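Local coordinates for protein STN1 (Saccharomyces cerevisiae, PDB 3KEY), which regulates telomere length and protects telomere ends, inhibiting the loading of telomerase through its interaction with CDC13, at residues Ser8-Met11 and Leu12-Gly16; Lys20-Asn24 and Ser25-Lys29; Lys31-Arg34 and Ser35-Ser39; Arg70-Gln74 and Gly75-Leu79. All coordinates share one frame; numbering follows the deposited sequence.

Contact 1 (Ser8-Met11 and Leu12-Gly16); sequences SNLM and LILLG
L10 and L14 meet one turn apart on the same helix, with CG of L10 4.1 Å from CD1 of L14 and the two side chains slanting across each other. Behind them runs the straightest backbone bond of the contact: L14 N donates to L10 O at 3.0 Å with an N-H...O angle of 169°. L12 N, I13 N and L15 N repeat the i to i+4 pattern with S8 O, N9 O and M11 O, the bond to N9 O being the most bent at 144°. On the tight side, side-chain carbons lie against carbonyl oxygens. L14 sets CG opposite its own carbonyl carbon (chi1 -65°), which lays that carbon 3.3 Å from L10 O; I13 does likewise, bringing CG1 within 3.2 Å of N9 O. Each of these oxygens thus has aliphatic carbon packed beside its N-H donor. M11 runs out extended and then bends at its last torsion, so that CE comes back to 4.5 Å from CD2 of L12. The loose parts are N9, partly exposed, whose side chain comes no nearer to residues 12-16 than 4.8 Å, and the exposed G16 at the helix end. L15 makes little contact within the helix because its side chain packs on K93, F96 and R145. Within the first winged helix-turn-helix, I13 packs on E32 and V33 of helix 31-47. M11 and L14 lie on L92 of helix 90-108, and L12 touches R145 of helix 132-149, so helix 6-16 meets two helices of the second winged helix-turn-helix.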
ATOM      1  N   SER A   8      -3.766   3.151   2.820  1.00 41.62           N
ATOM      2  CA  SER A   8      -3.579   1.706   2.736  1.00 42.38           C
ATOM      3  C   SER A   8      -4.903   0.955   2.548  1.00 41.69           C
ATOM      4  O   SER A   8      -4.917  -0.145   2.006  1.00 42.70           O
ATOM      5  CB  SER A   8      -2.809   1.182   3.959  1.00 43.66           C
ATOM      6  OG  SER A   8      -1.406   1.428   3.826  1.00 42.42           O
ATOM      7  N   ASN A   9      -6.015   1.540   2.986  1.00 42.15           N
ATOM      8  CA  ASN A   9      -7.312   0.893   2.772  1.00 41.62           C
ATOM      9  C   ASN A   9      -7.621   0.937   1.265  1.00 40.51           C
ATOM     10  O   ASN A   9      -8.125  -0.033   0.693  1.00 39.93           O
ATOM     11  CB  ASN A   9      -8.427   1.601   3.552  1.00 43.85           C
ATOM     12  CG  ASN A   9      -8.490   1.167   5.013  1.00 48.44           C
ATOM     13  OD1 ASN A   9      -8.327  -0.014   5.333  1.00 50.93           O
ATOM     14  ND2 ASN A   9      -8.747   2.120   5.903  1.00 48.30           N
ATOM     15  N   LEU A  10      -7.319   2.067   0.627  1.00 37.87           N
ATOM     16  CA  LEU A  10      -7.536   2.194  -0.808  1.00 36.94           C
ATOM     17  C   LEU A  10      -6.552   1.260  -1.502  1.00 35.73           C
ATOM     18  O   LEU A  10      -6.899   0.601  -2.481  1.00 36.11           O
ATOM     19  CB  LEU A  10      -7.309   3.636  -1.283  1.00 36.39           C
ATOM     20  CG  LEU A  10      -7.375   3.818  -2.807  1.00 36.43           C
ATOM     21  CD1 LEU A  10      -8.725   3.332  -3.333  1.00 40.32           C
ATOM     22  CD2 LEU A  10      -7.147   5.274  -3.167  1.00 36.61           C
ATOM     23  N   MET A  11      -5.324   1.204  -0.987  1.00 35.29           N
ATOM     24  CA  MET A  11      -4.312   0.324  -1.561  1.00 36.34           C
ATOM     25  C   MET A  11      -4.818  -1.125  -1.580  1.00 36.59           C
ATOM     26  O   MET A  11      -4.699  -1.818  -2.594  1.00 35.41           O
ATOM     27  CB  MET A  11      -3.002   0.403  -0.764  1.00 36.38           C
ATOM     28  CG  MET A  11      -1.926  -0.563  -1.275  1.00 35.96           C
ATOM     29  SD  MET A  11      -0.404  -0.552  -0.290  1.00 38.75           S
ATOM     30  CE  MET A  11      -0.966  -1.405   1.220  1.00 35.44           C
ATOM     31  N   LEU A  12      -5.397  -1.575  -0.469  1.00 36.83           N
ATOM     32  CA  LEU A  12      -5.910  -2.943  -0.383  1.00 39.15           C
ATOM     33  C   LEU A  12      -7.073  -3.195  -1.339  1.00 38.28           C
ATOM     34  O   LEU A  12      -7.250  -4.312  -1.828  1.00 39.24           O
ATOM     35  CB  LEU A  12      -6.346  -3.266   1.052  1.00 42.20           C
ATOM     36  CG  LEU A  12      -5.227  -3.376   2.093  1.00 45.48           C
ATOM     37  CD1 LEU A  12      -5.835  -3.698   3.449  1.00 46.92           C
ATOM     38  CD2 LEU A  12      -4.236  -4.459   1.686  1.00 45.76           C
ATOM     39  N   ILE A  13      -7.872  -2.167  -1.598  1.00 38.16           N
ATOM     40  CA  ILE A  13      -8.996  -2.310  -2.514  1.00 37.24           C
ATOM     41  C   ILE A  13      -8.430  -2.514  -3.922  1.00 37.22           C
ATOM     42  O   ILE A  13      -8.835  -3.428  -4.648  1.00 35.87           O
ATOM     43  CB  ILE A  13      -9.892  -1.053  -2.481  1.00 38.78           C
ATOM     44  CG1 ILE A  13     -10.562  -0.939  -1.104  1.00 39.31           C
ATOM     45  CG2 ILE A  13     -10.917  -1.107  -3.608  1.00 40.08           C
ATOM     46  CD1 ILE A  13     -11.426   0.297  -0.919  1.00 36.15           C
ATOM     47  N   LEU A  14      -7.471  -1.672  -4.292  1.00 35.52           N
ATOM     48  CA  LEU A  14      -6.845  -1.766  -5.606  1.00 37.30           C
ATOM     49  C   LEU A  14      -6.186  -3.127  -5.802  1.00 38.19           C
ATOM     50  O   LEU A  14      -6.307  -3.736  -6.864  1.00 40.00           O
ATOM     51  CB  LEU A  14      -5.814  -0.647  -5.774  1.00 34.08           C
ATOM     52  CG  LEU A  14      -6.445   0.746  -5.783  1.00 36.64           C
ATOM     53  CD1 LEU A  14      -5.377   1.819  -5.812  1.00 34.76           C
ATOM     54  CD2 LEU A  14      -7.352   0.869  -6.987  1.00 35.36           C
ATOM     55  N   LEU A  15      -5.508  -3.613  -4.770  1.00 40.58           N
ATOM     56  CA  LEU A  15      -4.838  -4.905  -4.849  1.00 42.66           C
ATOM     57  C   LEU A  15      -5.827  -6.037  -5.139  1.00 43.28           C
ATOM     58  O   LEU A  15      -5.523  -6.948  -5.909  1.00 43.64           O
ATOM     59  CB  LEU A  15      -4.093  -5.193  -3.543  1.00 42.76           C
ATOM     60  CG  LEU A  15      -3.323  -6.517  -3.478  1.00 45.50           C
ATOM     61  CD1 LEU A  15      -2.187  -6.510  -4.495  1.00 45.02           C
ATOM     62  CD2 LEU A  15      -2.771  -6.723  -2.073  1.00 45.27           C
ATOM     63  N   GLY A  16      -7.011  -5.963  -4.533  1.00 43.68           N
ATOM     64  CA  GLY A  16      -8.022  -6.990  -4.723  1.00 44.54           C
ATOM     65  C   GLY A  16      -8.799  -6.971  -6.031  1.00 46.84           C
ATOM     66  O   GLY A  16      -9.436  -7.966  -6.378  1.00 48.08           O
TER

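Contact 2 (Lys20-Asn24 and Ser25-Lys29); sequences KEISN and SDLYK
S23 caps the helix that carries D26: its OG accepts from D26 N at 3.2 Å. A chi1 of 67° makes this possible by tucking OG between the backbone N and the carbonyl carbon, facing the first turn. D26 leans back with CG beside its own backbone N, and a water completes the return arm that a capping box would make directly: it accepts from S23 N at 2.9 Å and donates to D26 OD2 at 2.6 Å. Replacing S23 by an alanine would probably leave D26 N without its cap and free the first turn to fray. S23 O takes L27 N at 2.9 Å, the first regular helical bond. I22 places CG1 anti to its backbone N (chi1 -175°) and sets CD1 3.9 Å from L27 CB, a hydrophobic staple between the residue before the N-cap and the fourth residue after it. N24, likewise with CG anti (chi1 -164°), touches F64 and F87. I22 pairs through its backbone with F87, in the sheet of the first winged helix-turn-helix. Beyond the turn, L27 lies on V33 of helix 31-47, and the ring of Y28 meets F64 of helix 56-73 edge-to-face.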
ATOM      1  N   LYS A  20      -5.910  -5.394 -14.459  1.00 47.81           N
ATOM      2  CA  LYS A  20      -4.572  -4.815 -14.515  1.00 47.50           C
ATOM      3  C   LYS A  20      -4.584  -3.290 -14.540  1.00 46.03           C
ATOM      4  O   LYS A  20      -3.562  -2.651 -14.292  1.00 44.95           O
ATOM      5  CB  LYS A  20      -3.831  -5.330 -15.745  1.00 49.18           C
ATOM      6  CG  LYS A  20      -3.845  -6.838 -15.884  1.00 52.59           C
ATOM      7  CD  LYS A  20      -3.324  -7.236 -17.255  1.00 55.65           C
ATOM      8  CE  LYS A  20      -3.594  -8.696 -17.580  1.00 57.17           C
ATOM      9  NZ  LYS A  20      -3.110  -9.004 -18.962  1.00 59.36           N
ATOM     10  N   GLU A  21      -5.740  -2.709 -14.839  1.00 44.60           N
ATOM     11  CA  GLU A  21      -5.869  -1.258 -14.896  1.00 44.87           C
ATOM     12  C   GLU A  21      -7.306  -0.853 -14.590  1.00 42.35           C
ATOM     13  O   GLU A  21      -8.229  -1.663 -14.702  1.00 41.87           O
ATOM     14  CB  GLU A  21      -5.516  -0.738 -16.300  1.00 48.20           C
ATOM     15  CG  GLU A  21      -6.756  -0.338 -17.147  1.00 54.55           C
ATOM     16  CD  GLU A  21      -6.453  -0.275 -18.646  1.00 56.20           C
ATOM     17  OE1 GLU A  21      -7.353   0.088 -19.440  1.00 58.65           O
ATOM     18  OE2 GLU A  21      -5.310  -0.603 -19.028  1.00 57.95           O
ATOM     19  N   ILE A  22      -7.488   0.409 -14.216  1.00 38.47           N
ATOM     20  CA  ILE A  22      -8.813   0.941 -13.940  1.00 37.55           C
ATOM     21  C   ILE A  22      -8.805   2.459 -14.095  1.00 37.95           C
ATOM     22  O   ILE A  22      -7.838   3.135 -13.730  1.00 36.94           O
ATOM     23  CB  ILE A  22      -9.308   0.564 -12.523  1.00 38.03           C
ATOM     24  CG1 ILE A  22     -10.748   1.051 -12.335  1.00 36.99           C
ATOM     25  CG2 ILE A  22      -8.401   1.179 -11.462  1.00 35.08           C
ATOM     26  CD1 ILE A  22     -11.418   0.523 -11.076  1.00 36.86           C
ATOM     27  N   SER A  23      -9.881   2.995 -14.656  1.00 37.73           N
ATOM     28  CA  SER A  23      -9.971   4.432 -14.847  1.00 37.46           C
ATOM     29  C   SER A  23     -10.387   5.101 -13.548  1.00 37.46           C
ATOM     30  O   SER A  23     -11.013   4.484 -12.685  1.00 36.15           O
ATOM     31  CB  SER A  23     -10.990   4.769 -15.940  1.00 36.95           C
ATOM     32  OG  SER A  23     -12.302   4.432 -15.519  1.00 41.99           O
ATOM     33  N   ASN A  24     -10.025   6.372 -13.433  1.00 36.80           N
ATOM     34  CA  ASN A  24     -10.329   7.196 -12.277  1.00 38.55           C
ATOM     35  C   ASN A  24     -11.840   7.186 -11.992  1.00 39.92           C
ATOM     36  O   ASN A  24     -12.260   7.082 -10.837  1.00 37.51           O
ATOM     37  CB  ASN A  24      -9.845   8.619 -12.569  1.00 41.83           C
ATOM     38  CG  ASN A  24      -9.754   9.482 -11.334  1.00 44.30           C
ATOM     39  OD1 ASN A  24      -8.969   9.212 -10.422  1.00 46.40           O
ATOM     40  ND2 ASN A  24     -10.548  10.544 -11.304  1.00 44.88           N
ATOM     41  N   SER A  25     -12.654   7.280 -13.045  1.00 40.05           N
ATOM     42  CA  SER A  25     -14.106   7.299 -12.875  1.00 42.38           C
ATOM     43  C   SER A  25     -14.686   5.956 -12.441  1.00 40.78           C
ATOM     44  O   SER A  25     -15.614   5.913 -11.632  1.00 41.02           O
ATOM     45  CB  SER A  25     -14.800   7.786 -14.160  1.00 45.51           C
ATOM     46  OG  SER A  25     -14.561   6.920 -15.252  1.00 49.33           O
ATOM     47  N   ASP A  26     -14.151   4.857 -12.966  1.00 40.82           N
ATOM     48  CA  ASP A  26     -14.651   3.548 -12.562  1.00 39.68           C
ATOM     49  C   ASP A  26     -14.261   3.251 -11.125  1.00 39.76           C
ATOM     50  O   ASP A  26     -15.025   2.637 -10.380  1.00 40.16           O
ATOM     51  CB  ASP A  26     -14.114   2.441 -13.469  1.00 40.05           C
ATOM     52  CG  ASP A  26     -14.782   2.428 -14.834  1.00 42.39           C
ATOM     53  OD1 ASP A  26     -15.851   3.058 -14.983  1.00 43.35           O
ATOM     54  OD2 ASP A  26     -14.252   1.776 -15.755  1.00 43.35           O
ATOM     55  N   LEU A  27     -13.070   3.695 -10.734  1.00 39.06           N
ATOM     56  CA  LEU A  27     -12.581   3.462  -9.382  1.00 40.23           C
ATOM     57  C   LEU A  27     -13.441   4.194  -8.351  1.00 41.23           C
ATOM     58  O   LEU A  27     -13.811   3.631  -7.319  1.00 38.91           O
ATOM     59  CB  LEU A  27     -11.125   3.924  -9.260  1.00 38.76           C
ATOM     60  CG  LEU A  27     -10.472   3.755  -7.882  1.00 38.06           C
ATOM     61  CD1 LEU A  27     -10.466   2.285  -7.498  1.00 39.21           C
ATOM     62  CD2 LEU A  27      -9.048   4.313  -7.908  1.00 36.14           C
ATOM     63  N   TYR A  28     -13.754   5.449  -8.650  1.00 42.20           N
ATOM     64  CA  TYR A  28     -14.549   6.293  -7.769  1.00 45.41           C
ATOM     65  C   TYR A  28     -15.973   5.778  -7.564  1.00 46.86           C
ATOM     66  O   TYR A  28     -16.623   6.124  -6.578  1.00 46.76           O
ATOM     67  CB  TYR A  28     -14.589   7.710  -8.332  1.00 45.92           C
ATOM     68  CG  TYR A  28     -15.188   8.739  -7.405  1.00 47.03           C
ATOM     69  CD1 TYR A  28     -16.532   9.108  -7.508  1.00 47.76           C
ATOM     70  CD2 TYR A  28     -14.402   9.377  -6.453  1.00 48.07           C
ATOM     71  CE1 TYR A  28     -17.072  10.103  -6.681  1.00 48.63           C
ATOM     72  CE2 TYR A  28     -14.928  10.366  -5.623  1.00 49.93           C
ATOM     73  CZ  TYR A  28     -16.260  10.726  -5.747  1.00 49.02           C
ATOM     74  OH  TYR A  28     -16.762  11.726  -4.955  1.00 52.20           O
ATOM     75  N   LYS A  29     -16.450   4.948  -8.488  1.00 47.85           N
ATOM     76  CA  LYS A  29     -17.798   4.394  -8.396  1.00 50.91           C
ATOM     77  C   LYS A  29     -17.900   3.159  -7.495  1.00 50.69           C
ATOM     78  O   LYS A  29     -19.005   2.716  -7.171  1.00 52.35           O
ATOM     79  CB  LYS A  29     -18.322   4.038  -9.795  1.00 52.42           C
ATOM     80  CG  LYS A  29     -18.539   5.239 -10.702  1.00 55.99           C
ATOM     81  CD  LYS A  29     -19.026   4.806 -12.075  1.00 59.08           C
ATOM     82  CE  LYS A  29     -19.180   6.000 -13.011  1.00 61.19           C
ATOM     83  NZ  LYS A  29     -19.563   5.578 -14.391  1.00 61.88           N
TER
HETATM   84  O   HOH W   1     -11.769   1.073 -15.806  1.00 41.20           O

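Contact 3 (Lys31-Arg34 and Ser35-Ser39); sequences KEVR and SVVTS
R34 O is approached twice by T38: T38 N donates to it at 2.7 Å, a nearly straight bond of 165°, and T38 OG1 stands 2.8 Å from the same oxygen. The hydroxyl is there because chi1 of -60° turns OG1 back beside its own backbone N. Its single proton has a rival acceptor, since OG1 is also hydrogen-bonded with OE2 of E60, and which oxygen receives it is not settled. E60, on helix 56-73, further forms a salt bridge with NH2 of R34, whose chain folds at chi2 and chi3 to bring the guanidinium round to that carboxylate. Arginine, threonine and glutamate thus tie two helices of the first winged helix-turn-helix together, helix 31-47 supplying R34 and T38. A turn earlier S35 repeats the pattern less tightly, with its N donating to K31 O at 3.1 Å and its OG 3.2 Å from that oxygen, the role of the OG proton again unsettled. The buried face is aliphatic. V33 and V37 cross at a slant, CG1 of V33 4.0 Å from CG2 of V37, and V37 N donates to V33 O at 2.9 Å. V37 CG2 also lies 3.2 Å from V33 O. F64 of helix 56-73 packs against both valines, and L67 of the same helix against V36; K31 is exposed.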
ATOM      1  N   LYS A  31     -18.160   0.921  -4.323  1.00 47.21           N
ATOM      2  CA  LYS A  31     -18.731   1.116  -2.991  1.00 48.23           C
ATOM      3  C   LYS A  31     -17.650   1.265  -1.933  1.00 45.91           C
ATOM      4  O   LYS A  31     -17.648   2.232  -1.169  1.00 44.90           O
ATOM      5  CB  LYS A  31     -19.655  -0.053  -2.626  1.00 51.71           C
ATOM      6  CG  LYS A  31     -20.401   0.146  -1.312  1.00 55.63           C
ATOM      7  CD  LYS A  31     -21.381  -0.987  -1.030  1.00 59.64           C
ATOM      8  CE  LYS A  31     -22.199  -0.694   0.228  1.00 62.47           C
ATOM      9  NZ  LYS A  31     -23.211  -1.752   0.533  1.00 65.56           N
ATOM     10  N   GLU A  32     -16.731   0.304  -1.895  1.00 45.72           N
ATOM     11  CA  GLU A  32     -15.635   0.329  -0.935  1.00 45.78           C
ATOM     12  C   GLU A  32     -14.842   1.632  -1.011  1.00 43.65           C
ATOM     13  O   GLU A  32     -14.415   2.166   0.015  1.00 43.10           O
ATOM     14  CB  GLU A  32     -14.695  -0.858  -1.166  1.00 49.72           C
ATOM     15  CG  GLU A  32     -15.045  -2.099  -0.356  1.00 56.96           C
ATOM     16  CD  GLU A  32     -14.018  -3.211  -0.523  1.00 61.26           C
ATOM     17  OE1 GLU A  32     -13.956  -3.807  -1.623  1.00 63.74           O
ATOM     18  OE2 GLU A  32     -13.266  -3.485   0.441  1.00 62.94           O
ATOM     19  N   VAL A  33     -14.645   2.142  -2.224  1.00 40.54           N
ATOM     20  CA  VAL A  33     -13.901   3.384  -2.400  1.00 39.84           C
ATOM     21  C   VAL A  33     -14.685   4.572  -1.836  1.00 40.11           C
ATOM     22  O   VAL A  33     -14.117   5.430  -1.161  1.00 38.07           O
ATOM     23  CB  VAL A  33     -13.567   3.642  -3.896  1.00 38.21           C
ATOM     24  CG1 VAL A  33     -12.882   4.992  -4.058  1.00 37.46           C
ATOM     25  CG2 VAL A  33     -12.655   2.534  -4.418  1.00 38.17           C
ATOM     26  N   ARG A  34     -15.986   4.624  -2.105  1.00 41.64           N
ATOM     27  CA  ARG A  34     -16.803   5.720  -1.586  1.00 44.46           C
ATOM     28  C   ARG A  34     -16.748   5.783  -0.052  1.00 43.67           C
ATOM     29  O   ARG A  34     -16.716   6.870   0.522  1.00 44.17           O
ATOM     30  CB  ARG A  34     -18.263   5.585  -2.052  1.00 47.10           C
ATOM     31  CG  ARG A  34     -18.485   5.840  -3.543  1.00 50.26           C
ATOM     32  CD  ARG A  34     -17.776   7.116  -4.007  1.00 56.70           C
ATOM     33  NE  ARG A  34     -18.176   8.313  -3.262  1.00 60.67           N
ATOM     34  CZ  ARG A  34     -19.337   8.946  -3.416  1.00 63.52           C
ATOM     35  NH1 ARG A  34     -20.229   8.504  -4.296  1.00 63.99           N
ATOM     36  NH2 ARG A  34     -19.607  10.025  -2.689  1.00 64.11           N
ATOM     37  N   SER A  35     -16.720   4.625   0.606  1.00 44.23           N
ATOM     38  CA  SER A  35     -16.660   4.578   2.073  1.00 44.04           C
ATOM     39  C   SER A  35     -15.406   5.279   2.576  1.00 42.36           C
ATOM     40  O   SER A  35     -15.471   6.118   3.472  1.00 40.56           O
ATOM     41  CB  SER A  35     -16.649   3.132   2.567  1.00 44.31           C
ATOM     42  OG  SER A  35     -17.754   2.415   2.050  1.00 50.33           O
ATOM     43  N   VAL A  36     -14.266   4.916   1.996  1.00 40.12           N
ATOM     44  CA  VAL A  36     -12.988   5.513   2.360  1.00 39.44           C
ATOM     45  C   VAL A  36     -13.009   7.019   2.076  1.00 38.63           C
ATOM     46  O   VAL A  36     -12.584   7.825   2.907  1.00 38.03           O
ATOM     47  CB  VAL A  36     -11.816   4.869   1.554  1.00 40.27           C
ATOM     48  CG1 VAL A  36     -10.512   5.579   1.863  1.00 39.88           C
ATOM     49  CG2 VAL A  36     -11.698   3.392   1.897  1.00 41.49           C
ATOM     50  N   VAL A  37     -13.508   7.387   0.897  1.00 37.56           N
ATOM     51  CA  VAL A  37     -13.575   8.790   0.479  1.00 37.52           C
ATOM     52  C   VAL A  37     -14.480   9.634   1.383  1.00 37.35           C
ATOM     53  O   VAL A  37     -14.119  10.739   1.792  1.00 36.45           O
ATOM     54  CB  VAL A  37     -14.066   8.900  -0.991  1.00 35.13           C
ATOM     55  CG1 VAL A  37     -14.344  10.351  -1.341  1.00 36.20           C
ATOM     56  CG2 VAL A  37     -13.002   8.329  -1.936  1.00 36.94           C
ATOM     57  N   THR A  38     -15.660   9.114   1.691  1.00 38.86           N
ATOM     58  CA  THR A  38     -16.591   9.833   2.551  1.00 39.64           C
ATOM     59  C   THR A  38     -15.963  10.080   3.925  1.00 39.66           C
ATOM     60  O   THR A  38     -16.064  11.179   4.479  1.00 39.58           O
ATOM     61  CB  THR A  38     -17.895   9.037   2.711  1.00 40.21           C
ATOM     62  OG1 THR A  38     -18.488   8.860   1.419  1.00 40.61           O
ATOM     63  CG2 THR A  38     -18.873   9.775   3.638  1.00 41.16           C
ATOM     64  N   SER A  39     -15.302   9.061   4.462  1.00 39.64           N
ATOM     65  CA  SER A  39     -14.654   9.184   5.764  1.00 40.62           C
ATOM     66  C   SER A  39     -13.579  10.278   5.742  1.00 41.00           C
ATOM     67  O   SER A  39     -13.517  11.123   6.646  1.00 39.65           O
ATOM     68  CB  SER A  39     -14.034   7.838   6.169  1.00 42.91           C
ATOM     69  OG  SER A  39     -13.327   7.949   7.394  1.00 47.19           O
TER

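Contact 4 (Arg70-Gln74 and Gly75-Leu79); sequences RLVSQ and GLIGL
A Schellman motif ends helix 56-73, with G75 leaving the helix at a positive phi of 80°. L76 N reaches back to L71 O at 3.0 Å, and G75 N to V72 O at 3.0 Å, the latter from well above the carbonyl plane. L71 O also accepts from Q74 N, the two donors coming from opposite faces of its plane. The residues joined by the outer bond pack through their side chains too, CD2 of L71 lying 3.8 Å from CD1 of L76. I77 folds over the last turn: chi1 of 60° sets CG1 between its backbone N and carbonyl carbon, 3.8 Å from V72 CG2 and 3.9 Å from L71 CB. Its carbonyl O receives a CA-H contact from V72 at 3.3 Å and a water that also donates weakly to V72 O. With I77 cut back to an alanine, V72 CG2 and L71 CB would probably lose the carbons covering them. F87 of strand 86-88 touches V72 and I77, and L71 rests on L10 and L14 of helix 6-16. The hydrophobic pair across the 6-to-1 bond, with glycine at the turn, is the classic Schellman C-cap, here leading from helix into strand 78-81.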
ATOM      1  N   ARG A  70      -1.460  10.174  -3.330  1.00 43.11           N
ATOM      2  CA  ARG A  70      -0.514   9.678  -2.333  1.00 42.49           C
ATOM      3  C   ARG A  70       0.088   8.363  -2.831  1.00 41.67           C
ATOM      4  O   ARG A  70       1.288   8.135  -2.699  1.00 42.80           O
ATOM      5  CB  ARG A  70      -1.199   9.430  -0.978  1.00 45.80           C
ATOM      6  CG  ARG A  70      -1.701  10.675  -0.257  1.00 52.73           C
ATOM      7  CD  ARG A  70      -2.356  10.322   1.087  1.00 56.97           C
ATOM      8  NE  ARG A  70      -3.193  11.408   1.599  1.00 61.64           N
ATOM      9  CZ  ARG A  70      -3.906  11.348   2.723  1.00 62.31           C
ATOM     10  NH1 ARG A  70      -3.888  10.251   3.470  1.00 62.87           N
ATOM     11  NH2 ARG A  70      -4.649  12.383   3.096  1.00 61.39           N
ATOM     12  N   LEU A  71      -0.755   7.502  -3.399  1.00 38.39           N
ATOM     13  CA  LEU A  71      -0.314   6.212  -3.918  1.00 38.74           C
ATOM     14  C   LEU A  71       0.617   6.364  -5.126  1.00 38.81           C
ATOM     15  O   LEU A  71       1.684   5.748  -5.174  1.00 37.93           O
ATOM     16  CB  LEU A  71      -1.528   5.351  -4.291  1.00 37.35           C
ATOM     17  CG  LEU A  71      -2.425   4.964  -3.106  1.00 38.41           C
ATOM     18  CD1 LEU A  71      -3.656   4.217  -3.587  1.00 36.88           C
ATOM     19  CD2 LEU A  71      -1.622   4.110  -2.126  1.00 37.67           C
ATOM     20  N   VAL A  72       0.217   7.181  -6.099  1.00 38.00           N
ATOM     21  CA  VAL A  72       1.043   7.406  -7.285  1.00 39.16           C
ATOM     22  C   VAL A  72       2.382   7.993  -6.841  1.00 39.97           C
ATOM     23  O   VAL A  72       3.434   7.644  -7.367  1.00 41.67           O
ATOM     24  CB  VAL A  72       0.376   8.409  -8.269  1.00 39.39           C
ATOM     25  CG1 VAL A  72       1.310   8.676  -9.453  1.00 40.83           C
ATOM     26  CG2 VAL A  72      -0.958   7.859  -8.759  1.00 37.83           C
ATOM     27  N   SER A  73       2.324   8.878  -5.853  1.00 40.85           N
ATOM     28  CA  SER A  73       3.504   9.547  -5.314  1.00 42.52           C
ATOM     29  C   SER A  73       4.521   8.600  -4.660  1.00 41.88           C
ATOM     30  O   SER A  73       5.720   8.897  -4.621  1.00 39.18           O
ATOM     31  CB  SER A  73       3.056  10.606  -4.304  1.00 44.17           C
ATOM     32  OG  SER A  73       4.160  11.190  -3.646  1.00 50.26           O
ATOM     33  N   GLN A  74       4.040   7.474  -4.134  1.00 38.89           N
ATOM     34  CA  GLN A  74       4.919   6.495  -3.499  1.00 39.22           C
ATOM     35  C   GLN A  74       5.325   5.424  -4.501  1.00 38.64           C
ATOM     36  O   GLN A  74       6.072   4.504  -4.168  1.00 38.96           O
ATOM     37  CB  GLN A  74       4.221   5.817  -2.320  1.00 39.57           C
ATOM     38  CG  GLN A  74       3.832   6.743  -1.192  1.00 45.18           C
ATOM     39  CD  GLN A  74       3.365   5.973   0.030  1.00 47.24           C
ATOM     40  OE1 GLN A  74       2.447   5.160  -0.047  1.00 50.90           O
ATOM     41  NE2 GLN A  74       3.999   6.227   1.167  1.00 51.98           N
ATOM     42  N   GLY A  75       4.805   5.538  -5.722  1.00 38.39           N
ATOM     43  CA  GLY A  75       5.116   4.579  -6.767  1.00 37.57           C
ATOM     44  C   GLY A  75       4.327   3.289  -6.669  1.00 38.25           C
ATOM     45  O   GLY A  75       4.625   2.323  -7.374  1.00 37.59           O
ATOM     46  N   LEU A  76       3.313   3.263  -5.804  1.00 37.12           N
ATOM     47  CA  LEU A  76       2.507   2.055  -5.620  1.00 37.34           C
ATOM     48  C   LEU A  76       1.617   1.750  -6.834  1.00 38.77           C
ATOM     49  O   LEU A  76       1.334   0.587  -7.147  1.00 38.42           O
ATOM     50  CB  LEU A  76       1.686   2.171  -4.333  1.00 35.59           C
ATOM     51  CG  LEU A  76       2.585   2.146  -3.083  1.00 35.72           C
ATOM     52  CD1 LEU A  76       1.758   2.348  -1.819  1.00 35.42           C
ATOM     53  CD2 LEU A  76       3.336   0.810  -3.022  1.00 32.04           C
ATOM     54  N   ILE A  77       1.166   2.799  -7.507  1.00 38.40           N
ATOM     55  CA  ILE A  77       0.387   2.632  -8.727  1.00 40.42           C
ATOM     56  C   ILE A  77       0.852   3.723  -9.668  1.00 41.07           C
ATOM     57  O   ILE A  77       1.368   4.756  -9.240  1.00 40.25           O
ATOM     58  CB  ILE A  77      -1.150   2.792  -8.529  1.00 39.72           C
ATOM     59  CG1 ILE A  77      -1.461   4.185  -7.984  1.00 39.57           C
ATOM     60  CG2 ILE A  77      -1.683   1.669  -7.654  1.00 41.44           C
ATOM     61  CD1 ILE A  77      -2.946   4.489  -7.912  1.00 40.60           C
ATOM     62  N   GLY A  78       0.681   3.492 -10.958  1.00 42.12           N
ATOM     63  CA  GLY A  78       1.076   4.506 -11.905  1.00 41.79           C
ATOM     64  C   GLY A  78      -0.102   4.941 -12.724  1.00 41.59           C
ATOM     65  O   GLY A  78      -1.138   4.240 -12.797  1.00 40.91           O
ATOM     66  N   LEU A  79       0.059   6.115 -13.324  1.00 41.25           N
ATOM     67  CA  LEU A  79      -0.953   6.672 -14.205  1.00 43.21           C
ATOM     68  C   LEU A  79      -0.513   6.137 -15.554  1.00 43.61           C
ATOM     69  O   LEU A  79       0.422   6.680 -16.150  1.00 44.20           O
ATOM     70  CB  LEU A  79      -0.867   8.201 -14.190  1.00 45.19           C
ATOM     71  CG  LEU A  79      -1.962   8.975 -14.910  1.00 46.58           C
ATOM     72  CD1 LEU A  79      -3.338   8.620 -14.372  1.00 47.17           C
ATOM     73  CD2 LEU A  79      -1.625  10.430 -14.684  1.00 49.24           C
TER
HETATM   74  O   HOH W   2       3.989   5.725 -10.023  1.00 53.18           O

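All four contacts lie in series, 1 to 4, within the first winged helix-turn-helix of the C-terminal part of STN1. Contact 1, on helix 6-16, touches the other three, with centres about 12 to 13 Å away: L14 meets L27, N9 meets V36, and M11 meets L76. Contact 2 leads from strand 21-23 into helix 24-28 and touches contact 3, on helix 31-47. Contact 4 does not touch contacts 2 or 3, and its centre is about 19 Å from that of contact 3. Strands 21-23 and 78-81, reached by contacts 2 and 4, flank strand 86-88 in one antiparallel sheet. Together they bring two helix sides, a helix start and a helix end round part of the core in the C-terminal region, which seems to mediate telomere-specific function.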